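Local atomic coordinates of cytosol aminopeptidase (Coxiella burnetii, PDB entry 3IJ3), a protein that probably acts as a manganese-dependent metalloaminopeptidase of the M17 family, removing residues from the N termini of peptides. Residues 205-210 with 214-219; 295-300 with 347-352; 245-250 with 281-286. One frame throughout, in Å; residues are numbered along the deposited sequence.

Overall arrangement
All three contacts lie within the range of the M17 catalytic domain and share its large mixed sheet. Following the chain from the N terminus, contact 1 closes first, a short helical connection from strand 203-208 through helix 209-215 to the start of helix 217-223. Contact 3 comes next, joining strand 244-252 to helix 275-289. Contact 2 follows, running from strand 295-305 to the loop behind helix 335-347. None nests in or crosses another. Contacts 2 and 3 nevertheless meet in space, because their strands are neighbours and probably bond through R297 O and L247 N, 2.8 Å apart. Contact 1 stands apart, its centre about 17 Å from that of contact 2.

Contact 1: residues 205-210 with 214-219. With EDO (1,2-ethanediol), chain K.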
loop_
_atom_site.group_PDB
_atom_site.type_symbol
_atom_site.label_atom_id
_atom_site.label_comp_id
_atom_site.label_asym_id
_atom_site.label_seq_id
_atom_site.Cartn_x
_atom_site.Cartn_y
_atom_site.Cartn_z
ATOM N N LYS A 205 -24.045 18.284 -34.870
ATOM C CA LYS A 205 -22.839 19.039 -35.120
ATOM C C LYS A 205 -21.746 18.369 -34.275
ATOM O O LYS A 205 -21.989 18.047 -33.129
ATOM C CB LYS A 205 -23.050 20.503 -34.639
ATOM C CG LYS A 205 -21.803 21.333 -34.582
ATOM C CD LYS A 205 -22.102 22.811 -34.362
ATOM C CE LYS A 205 -22.706 23.125 -33.037
ATOM N NZ LYS A 205 -22.839 24.609 -32.914
ATOM N N ILE A 206 -20.568 18.166 -34.853
ATOM C CA ILE A 206 -19.419 17.610 -34.140
ATOM C C ILE A 206 -18.351 18.693 -34.104
ATOM O O ILE A 206 -17.918 19.184 -35.164
ATOM C CB ILE A 206 -18.849 16.390 -34.857
ATOM C CG1 ILE A 206 -19.931 15.326 -35.094
ATOM C CG2 ILE A 206 -17.636 15.822 -34.089
ATOM C CD1 ILE A 206 -20.563 14.782 -33.848
ATOM N N ILE A 207 -17.967 19.080 -32.890
ATOM C CA ILE A 207 -16.942 20.086 -32.677
ATOM C C ILE A 207 -15.648 19.313 -32.377
ATOM O O ILE A 207 -15.569 18.557 -31.413
ATOM C CB ILE A 207 -17.298 21.066 -31.549
ATOM C CG1 ILE A 207 -18.649 21.736 -31.855
ATOM C CG2 ILE A 207 -16.163 22.127 -31.373
ATOM C CD1 ILE A 207 -19.066 22.814 -30.824
ATOM N N GLU A 208 -14.647 19.491 -33.249
ATOM C CA GLU A 208 -13.339 18.777 -33.162
ATOM C C GLU A 208 -12.103 19.669 -33.267
ATOM O O GLU A 208 -12.200 20.884 -33.440
ATOM C CB GLU A 208 -13.203 17.823 -34.369
ATOM C CG GLU A 208 -14.277 16.772 -34.560
ATOM C CD GLU A 208 -14.097 16.006 -35.875
ATOM O OE1 GLU A 208 -12.958 15.554 -36.195
ATOM O OE2 GLU A 208 -15.103 15.843 -36.592
ATOM N N SER A 209 -10.931 19.032 -33.135
ATOM C CA SER A 209 -9.651 19.656 -33.415
ATOM C C SER A 209 -9.482 21.097 -33.015
ATOM O O SER A 209 -9.698 21.423 -31.855
ATOM C CB SER A 209 -9.332 19.439 -34.902
ATOM O OG SER A 209 -9.349 18.063 -35.216
ATOM N N LYS A 210 -9.137 21.984 -33.952
ATOM C CA LYS A 210 -8.848 23.369 -33.611
ATOM C C LYS A 210 -10.001 24.169 -33.079
ATOM O O LYS A 210 -9.817 25.011 -32.209
ATOM C CB LYS A 210 -8.186 24.109 -34.796
ATOM C CG LYS A 210 -6.820 23.522 -35.188
ATOM C CD LYS A 210 -5.804 23.635 -34.031
ATOM C CE LYS A 210 -4.523 22.835 -34.272
ATOM N NZ LYS A 210 -3.664 22.819 -33.036
ATOM N N THR A 214 -10.035 25.850 -29.232
ATOM C CA THR A 214 -10.350 27.256 -28.958
ATOM C C THR A 214 -11.615 27.503 -28.171
ATOM O O THR A 214 -11.620 28.284 -27.213
ATOM C CB THR A 214 -10.485 28.040 -30.301
ATOM O OG1 THR A 214 -9.216 28.066 -30.941
ATOM C CG2 THR A 214 -10.970 29.475 -30.074
ATOM N N GLU A 215 -12.698 26.830 -28.559
ATOM C CA GLU A 215 -14.008 27.088 -28.003
ATOM C C GLU A 215 -14.352 26.285 -26.734
ATOM O O GLU A 215 -15.149 26.752 -25.931
ATOM C CB GLU A 215 -15.067 26.853 -29.083
ATOM C CG GLU A 215 -14.937 27.784 -30.321
ATOM C CD GLU A 215 -15.337 29.201 -30.048
ATOM O OE1 GLU A 215 -16.043 29.453 -29.036
ATOM O OE2 GLU A 215 -14.972 30.065 -30.874
ATOM N N PHE A 216 -13.807 25.079 -26.618
ATOM C CA PHE A 216 -14.046 24.180 -25.475
ATOM C C PHE A 216 -12.700 23.700 -24.939
ATOM O O PHE A 216 -12.410 22.498 -24.948
ATOM C CB PHE A 216 -14.916 23.006 -25.941
ATOM C CG PHE A 216 -16.261 23.438 -26.420
ATOM C CD1 PHE A 216 -17.325 23.519 -25.552
ATOM C CD2 PHE A 216 -16.446 23.833 -27.739
ATOM C CE1 PHE A 216 -18.570 23.950 -25.992
ATOM C CE2 PHE A 216 -17.672 24.301 -28.168
ATOM C CZ PHE A 216 -18.727 24.359 -27.304
ATOM N N PRO A 217 -11.877 24.633 -24.430
ATOM C CA PRO A 217 -10.536 24.261 -23.981
ATOM C C PRO A 217 -10.441 23.193 -22.890
ATOM O O PRO A 217 -9.432 22.467 -22.850
ATOM C CB PRO A 217 -9.937 25.598 -23.500
ATOM C CG PRO A 217 -11.139 26.427 -23.110
ATOM C CD PRO A 217 -12.174 26.045 -24.141
ATOM N N ALA A 218 -11.456 23.074 -22.042
ATOM C CA ALA A 218 -11.403 22.103 -20.960
ATOM C C ALA A 218 -11.627 20.695 -21.488
ATOM O O ALA A 218 -11.004 19.733 -21.013
ATOM C CB ALA A 218 -12.425 22.493 -19.831
ATOM N N ILE A 219 -12.494 20.553 -22.493
ATOM C CA ILE A 219 -12.696 19.232 -23.133
ATOM C C ILE A 219 -11.385 18.831 -23.815
ATOM O O ILE A 219 -10.895 17.691 -23.688
ATOM C CB ILE A 219 -13.844 19.260 -24.164
ATOM C CG1 ILE A 219 -15.150 19.728 -23.510
ATOM C CG2 ILE A 219 -14.037 17.867 -24.810
ATOM C CD1 ILE A 219 -16.350 19.834 -24.511
HETATM C C1 EDO K . -12.398 30.424 -23.081
HETATM O O1 EDO K . -11.203 31.036 -22.594
HETATM C C2 EDO K . -12.620 30.739 -24.547
HETATM O O2 EDO K . -13.605 29.840 -25.071
#
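I207 and F216 form the buried half of this contact, and K210 and T214 the exposed half. The isoleucine side chain leaves strand 203-208 and crosses that of F216 at about a right angle. Its CG2 lies 4.0 Å from F216 CD2, while CD1 slants in obliquely toward CE2 and CZ. I207 is modelled in two conformations, so the closest approach, 3.3 Å from I207 CD1 to F216 CE2, is doubtful. A branched aliphatic chain and a large flat ring suit this place, since both also rest on L232 of the next strand; R321 makes a cation-pi contact with the phenyl group.

The solvent side is looser and polar. Here T214 N donates to K210 O at 3.1 Å, one turn of helix 209-215. T214 OG1 sits beside its own backbone N (chi1 -66°), which folds the hydroxyl back for a second, weak bond to K210 O at 3.4 Å. The lysine chain leads outward, where its NZ pairs with E213, and an ethanediol hangs weakly on T214 O. The chemistry implies an apolar clasp joining strand to helix on the buried side, with backbone helix bonding on the solvent side.

Contact 2: residues 295-300 with 347-352; sequences RLRLLI and VKEDPD. With SO4 (sulfate ion), chain G.
R297 lies in regular beta-strand backbone and points at E349, the third residue of a type I turn that D350 N closes on V347 O at 2.9 Å. The arginine is stretched out from CG to NE, with CG anti to the backbone N (chi1 180°), and this reach carries R297 NH1 to 3.1 Å from E349 OE1. The two form a salt bridge through one atom each: guanidinium and carboxylate planes stand 52° apart, so they do not pair as a flat fork.

Each partner is shared. R297 NH2 also bridges D234 and E345, and E349 OE2 bridges K236, so a buried arginine is surrounded by acids that probably stabilise its charge. L299 CD1 adds apolar cover, 3.9 Å above the guanidinium plane and toward its rim. Nearer the surface, R295 NH2 meets sulfate O3 at its own guanidinium edge, at 3.2 Å and nearly straight (169°); K236 and K203 complete the cationic grip.

Alternation along strand 295-305 places L296 and L298 against helix 275-289 and R297 on the other face, beside the exit of helix 335-347, as expected of a central sheet sandwiched between helices in an alpha/beta domain.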
loop_
_atom_site.group_PDB
_atom_site.type_symbol
_atom_site.label_atom_id
_atom_site.label_comp_id
_atom_site.label_asym_id
_atom_site.label_seq_id
_atom_site.Cartn_x
_atom_site.Cartn_y
_atom_site.Cartn_z
ATOM N N ARG A 295 -38.003 21.374 -27.208
ATOM C CA ARG A 295 -36.868 21.663 -28.085
ATOM C C ARG A 295 -35.699 20.977 -27.384
ATOM O O ARG A 295 -35.189 21.464 -26.375
ATOM C CB ARG A 295 -36.657 23.165 -28.230
ATOM C CG ARG A 295 -35.459 23.573 -29.058
ATOM C CD ARG A 295 -35.430 22.965 -30.467
ATOM N NE ARG A 295 -34.291 23.494 -31.232
ATOM C CZ ARG A 295 -34.002 23.208 -32.503
ATOM N NH1 ARG A 295 -34.758 22.355 -33.212
ATOM N NH2 ARG A 295 -32.939 23.784 -33.074
ATOM N N LEU A 296 -35.304 19.825 -27.922
ATOM C CA LEU A 296 -34.276 18.990 -27.338
ATOM C C LEU A 296 -32.884 19.330 -27.839
ATOM O O LEU A 296 -32.673 19.569 -29.043
ATOM C CB LEU A 296 -34.547 17.530 -27.689
ATOM C CG LEU A 296 -33.498 16.473 -27.299
ATOM C CD1 LEU A 296 -33.411 16.361 -25.769
ATOM C CD2 LEU A 296 -33.870 15.137 -27.946
ATOM N N ARG A 297 -31.937 19.361 -26.917
ATOM C CA ARG A 297 -30.543 19.498 -27.274
ATOM C C ARG A 297 -29.805 18.465 -26.433
ATOM O O ARG A 297 -30.140 18.255 -25.260
ATOM C CB ARG A 297 -30.023 20.905 -26.984
ATOM C CG ARG A 297 -28.582 21.087 -27.339
ATOM C CD ARG A 297 -28.101 22.484 -27.006
ATOM N NE ARG A 297 -26.862 22.821 -27.704
ATOM C CZ ARG A 297 -26.202 23.969 -27.535
ATOM N NH1 ARG A 297 -26.619 24.868 -26.642
ATOM N NH2 ARG A 297 -25.111 24.214 -28.249
ATOM N N LEU A 298 -28.846 17.782 -27.050
ATOM C CA LEU A 298 -28.002 16.789 -26.391
ATOM C C LEU A 298 -26.545 17.158 -26.619
ATOM O O LEU A 298 -26.104 17.301 -27.769
ATOM C CB LEU A 298 -28.287 15.392 -26.951
ATOM C CG LEU A 298 -27.293 14.270 -26.613
ATOM C CD1 LEU A 298 -27.389 13.872 -25.116
ATOM C CD2 LEU A 298 -27.571 13.054 -27.477
ATOM N N LEU A 299 -25.801 17.342 -25.520
ATOM C CA LEU A 299 -24.399 17.696 -25.547
ATOM C C LEU A 299 -23.589 16.613 -24.877
ATOM O O LEU A 299 -23.824 16.278 -23.703
ATOM C CB LEU A 299 -24.183 19.040 -24.817
ATOM C CG LEU A 299 -24.684 20.273 -25.552
ATOM C CD1 LEU A 299 -24.875 21.453 -24.577
ATOM C CD2 LEU A 299 -23.678 20.635 -26.670
ATOM N N ILE A 300 -22.642 16.038 -25.629
ATOM C CA ILE A 300 -21.758 14.995 -25.109
ATOM C C ILE A 300 -20.276 15.299 -25.396
ATOM O O ILE A 300 -19.845 15.276 -26.565
ATOM C CB ILE A 300 -22.085 13.606 -25.724
ATOM C CG1 ILE A 300 -23.473 13.136 -25.300
ATOM C CG2 ILE A 300 -21.009 12.575 -25.361
ATOM C CD1 ILE A 300 -23.993 11.905 -26.119
ATOM N N VAL A 347 -26.025 26.553 -20.839
ATOM C CA VAL A 347 -26.632 27.690 -20.131
ATOM C C VAL A 347 -26.821 28.948 -20.992
ATOM O O VAL A 347 -27.697 29.756 -20.708
ATOM C CB VAL A 347 -25.871 28.070 -18.819
ATOM C CG1 VAL A 347 -25.949 26.941 -17.792
ATOM C CG2 VAL A 347 -24.472 28.488 -19.111
ATOM N N LYS A 348 -26.007 29.111 -22.033
ATOM C CA LYS A 348 -26.096 30.281 -22.911
ATOM C C LYS A 348 -27.479 30.488 -23.520
ATOM O O LYS A 348 -27.866 31.616 -23.799
ATOM C CB LYS A 348 -25.063 30.200 -24.038
ATOM C CG LYS A 348 -23.618 30.360 -23.592
ATOM C CD LYS A 348 -22.678 30.292 -24.795
ATOM C CE LYS A 348 -21.211 30.397 -24.387
ATOM N NZ LYS A 348 -20.822 31.746 -23.850
ATOM N N GLU A 349 -28.222 29.408 -23.723
ATOM C CA GLU A 349 -29.570 29.481 -24.301
ATOM C C GLU A 349 -30.683 29.720 -23.275
ATOM O O GLU A 349 -31.861 29.785 -23.654
ATOM C CB GLU A 349 -29.884 28.169 -25.041
ATOM C CG GLU A 349 -29.012 27.908 -26.240
ATOM C CD GLU A 349 -29.417 26.670 -27.012
ATOM O OE1 GLU A 349 -29.643 25.611 -26.377
ATOM O OE2 GLU A 349 -29.458 26.748 -28.269
ATOM N N ASP A 350 -30.338 29.820 -21.988
ATOM C CA ASP A 350 -31.331 29.989 -20.922
ATOM C C ASP A 350 -32.457 28.932 -21.081
ATOM O O ASP A 350 -33.645 29.263 -21.200
ATOM C CB ASP A 350 -31.926 31.404 -20.922
ATOM C CG ASP A 350 -32.740 31.685 -19.671
ATOM O OD1 ASP A 350 -32.487 31.022 -18.637
ATOM O OD2 ASP A 350 -33.637 32.554 -19.720
ATOM N N PRO A 351 -32.072 27.653 -21.093
ATOM C CA PRO A 351 -33.038 26.592 -21.290
ATOM C C PRO A 351 -33.995 26.438 -20.125
ATOM O O PRO A 351 -33.709 26.917 -19.012
ATOM C CB PRO A 351 -32.152 25.338 -21.452
ATOM C CG PRO A 351 -30.929 25.632 -20.688
ATOM C CD PRO A 351 -30.738 27.133 -20.762
ATOM N N ASP A 352 -35.129 25.780 -20.374
ATOM C CA ASP A 352 -36.120 25.544 -19.317
ATOM C C ASP A 352 -35.613 24.525 -18.293
ATOM O O ASP A 352 -35.999 24.573 -17.117
ATOM C CB ASP A 352 -37.431 25.035 -19.922
ATOM C CG ASP A 352 -38.600 25.131 -18.964
ATOM O OD1 ASP A 352 -38.852 26.235 -18.446
ATOM O OD2 ASP A 352 -39.332 24.137 -18.778
HETATM S S SO4 G . -30.671 26.717 -32.981
HETATM O O1 SO4 G . -30.232 25.735 -33.968
HETATM O O2 SO4 G . -31.841 27.430 -33.487
HETATM O O3 SO4 G . -31.038 26.037 -31.751
HETATM O O4 SO4 G . -29.610 27.682 -32.717
#

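Contact 3: residues 245-250 with 281-286; sequences VTLVGK and LGLARM. With SO4 (sulfate ion), chain D.
L247 sets its CG beside the backbone N (chi1 -53°) and extends onward, while L283 swings CG anti to its N (chi1 -177°); together these torsions bring the two forked ends together, crossing at about a right angle. The setting is a beta-alpha-beta crossover: strand 244-252 leads through helix 275-289 to strand 295-305, its parallel neighbour, and the helix lies over the sheet.

L247 uses both branches. L247 CD2 reaches L283 CD2 at 3.9 Å, whereas L247 CD1 slips between residues of the helix, close to L283 CB and CG and 3.6 Å from A284 N. Leucine suits this place because its two methyls can touch two helix residues at once. The short A284 lets the helix backbone come near the strand; its CB is 4.1 Å from L247 CD1. L283 also packs on F357, V473 and F474, which carries the apolar layer on to the next strand and to helix 470-481.

At the far end of the strand the character changes from apolar to charged. K250 belongs to the lithium site with D255, D273 and E334, and its amine forms a salt bridge with D273. The extended K250 side chain also carries NZ to a sulfate, 3.0 Å from its O3.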
loop_
_atom_site.group_PDB
_atom_site.type_symbol
_atom_site.label_atom_id
_atom_site.label_comp_id
_atom_site.label_asym_id
_atom_site.label_seq_id
_atom_site.Cartn_x
_atom_site.Cartn_y
_atom_site.Cartn_z
ATOM N N VAL A 245 -35.214 21.740 -23.405
ATOM C CA VAL A 245 -34.729 20.724 -22.460
ATOM C C VAL A 245 -33.388 20.309 -23.025
ATOM O O VAL A 245 -33.329 19.826 -24.169
ATOM C CB VAL A 245 -35.666 19.522 -22.366
ATOM C CG1 VAL A 245 -35.021 18.384 -21.518
ATOM C CG2 VAL A 245 -37.021 19.954 -21.803
ATOM N N THR A 246 -32.319 20.498 -22.245
ATOM C CA THR A 246 -30.970 20.177 -22.680
ATOM C C THR A 246 -30.383 19.081 -21.804
ATOM O O THR A 246 -30.375 19.190 -20.553
ATOM C CB THR A 246 -30.045 21.432 -22.679
ATOM O OG1 THR A 246 -30.586 22.429 -23.562
ATOM C CG2 THR A 246 -28.554 21.056 -23.104
ATOM N N LEU A 247 -29.907 18.018 -22.464
ATOM C CA LEU A 247 -29.326 16.861 -21.820
ATOM C C LEU A 247 -27.820 16.876 -22.063
ATOM O O LEU A 247 -27.365 17.167 -23.172
ATOM C CB LEU A 247 -29.910 15.582 -22.408
ATOM C CG LEU A 247 -31.439 15.466 -22.436
ATOM C CD1 LEU A 247 -31.858 14.090 -23.060
ATOM C CD2 LEU A 247 -32.060 15.672 -21.047
ATOM N N VAL A 248 -27.069 16.595 -21.010
ATOM C CA VAL A 248 -25.630 16.579 -21.057
ATOM C C VAL A 248 -25.128 15.244 -20.517
ATOM O O VAL A 248 -25.578 14.764 -19.478
ATOM C CB VAL A 248 -25.072 17.734 -20.249
ATOM C CG1 VAL A 248 -23.507 17.721 -20.285
ATOM C CG2 VAL A 248 -25.622 19.085 -20.744
ATOM N N GLY A 249 -24.205 14.605 -21.232
ATOM C CA GLY A 249 -23.671 13.334 -20.776
ATOM C C GLY A 249 -22.155 13.191 -20.877
ATOM O O GLY A 249 -21.562 13.519 -21.891
ATOM N N LYS A 250 -21.548 12.688 -19.809
ATOM C CA LYS A 250 -20.104 12.479 -19.744
ATOM C C LYS A 250 -19.684 11.317 -20.638
ATOM O O LYS A 250 -20.018 10.161 -20.366
ATOM C CB LYS A 250 -19.691 12.230 -18.294
ATOM C CG LYS A 250 -18.206 11.840 -18.084
ATOM C CD LYS A 250 -17.967 11.451 -16.632
ATOM C CE LYS A 250 -16.665 10.673 -16.449
ATOM N NZ LYS A 250 -16.529 10.179 -15.022
ATOM N N LEU A 281 -27.930 10.018 -24.361
ATOM C CA LEU A 281 -28.374 9.640 -25.704
ATOM C C LEU A 281 -29.665 8.810 -25.644
ATOM O O LEU A 281 -30.595 9.024 -26.426
ATOM C CB LEU A 281 -27.272 8.850 -26.433
ATOM C CG LEU A 281 -27.647 8.318 -27.813
ATOM C CD1 LEU A 281 -28.116 9.460 -28.765
ATOM C CD2 LEU A 281 -26.479 7.519 -28.426
ATOM N N GLY A 282 -29.748 7.876 -24.691
ATOM C CA GLY A 282 -30.951 7.030 -24.568
ATOM C C GLY A 282 -32.187 7.838 -24.198
ATOM O O GLY A 282 -33.261 7.656 -24.802
ATOM N N LEU A 283 -32.020 8.771 -23.266
ATOM C CA LEU A 283 -33.121 9.650 -22.865
ATOM C C LEU A 283 -33.553 10.520 -24.076
ATOM O O LEU A 283 -34.748 10.666 -24.343
ATOM C CB LEU A 283 -32.749 10.507 -21.661
ATOM C CG LEU A 283 -33.870 11.379 -21.159
ATOM C CD1 LEU A 283 -35.134 10.538 -20.783
ATOM C CD2 LEU A 283 -33.361 12.195 -19.993
ATOM N N ALA A 284 -32.584 11.069 -24.814
ATOM C CA ALA A 284 -32.878 11.821 -26.031
ATOM C C ALA A 284 -33.708 10.961 -26.996
ATOM O O ALA A 284 -34.687 11.428 -27.590
ATOM C CB ALA A 284 -31.566 12.253 -26.725
ATOM N N ARG A 285 -33.285 9.717 -27.197
ATOM C CA ARG A 285 -34.006 8.802 -28.074
ATOM C C ARG A 285 -35.458 8.591 -27.646
ATOM O O ARG A 285 -36.362 8.621 -28.496
ATOM C CB ARG A 285 -33.241 7.486 -28.211
ATOM C CG ARG A 285 -33.895 6.537 -29.205
ATOM C CD ARG A 285 -32.979 5.371 -29.490
ATOM N NE ARG A 285 -33.544 4.545 -30.541
ATOM C CZ ARG A 285 -34.337 3.489 -30.347
ATOM N NH1 ARG A 285 -34.652 3.077 -29.129
ATOM N NH2 ARG A 285 -34.807 2.833 -31.398
ATOM N N MET A 286 -35.709 8.421 -26.343
ATOM C CA MET A 286 -37.093 8.256 -25.864
ATOM C C MET A 286 -37.929 9.512 -26.105
ATOM O O MET A 286 -39.092 9.431 -26.513
ATOM C CB MET A 286 -37.132 7.847 -24.381
ATOM C CG MET A 286 -36.671 6.433 -24.121
ATOM S SD MET A 286 -37.784 5.229 -24.837
ATOM C CE MET A 286 -39.328 5.836 -24.248
HETATM S S SO4 D . -15.334 12.833 -12.401
HETATM O O1 SO4 D . -14.254 12.223 -13.166
HETATM O O2 SO4 D . -15.075 14.281 -12.414
HETATM O O3 SO4 D . -16.573 12.452 -13.053
HETATM O O4 SO4 D . -15.319 12.348 -11.006
#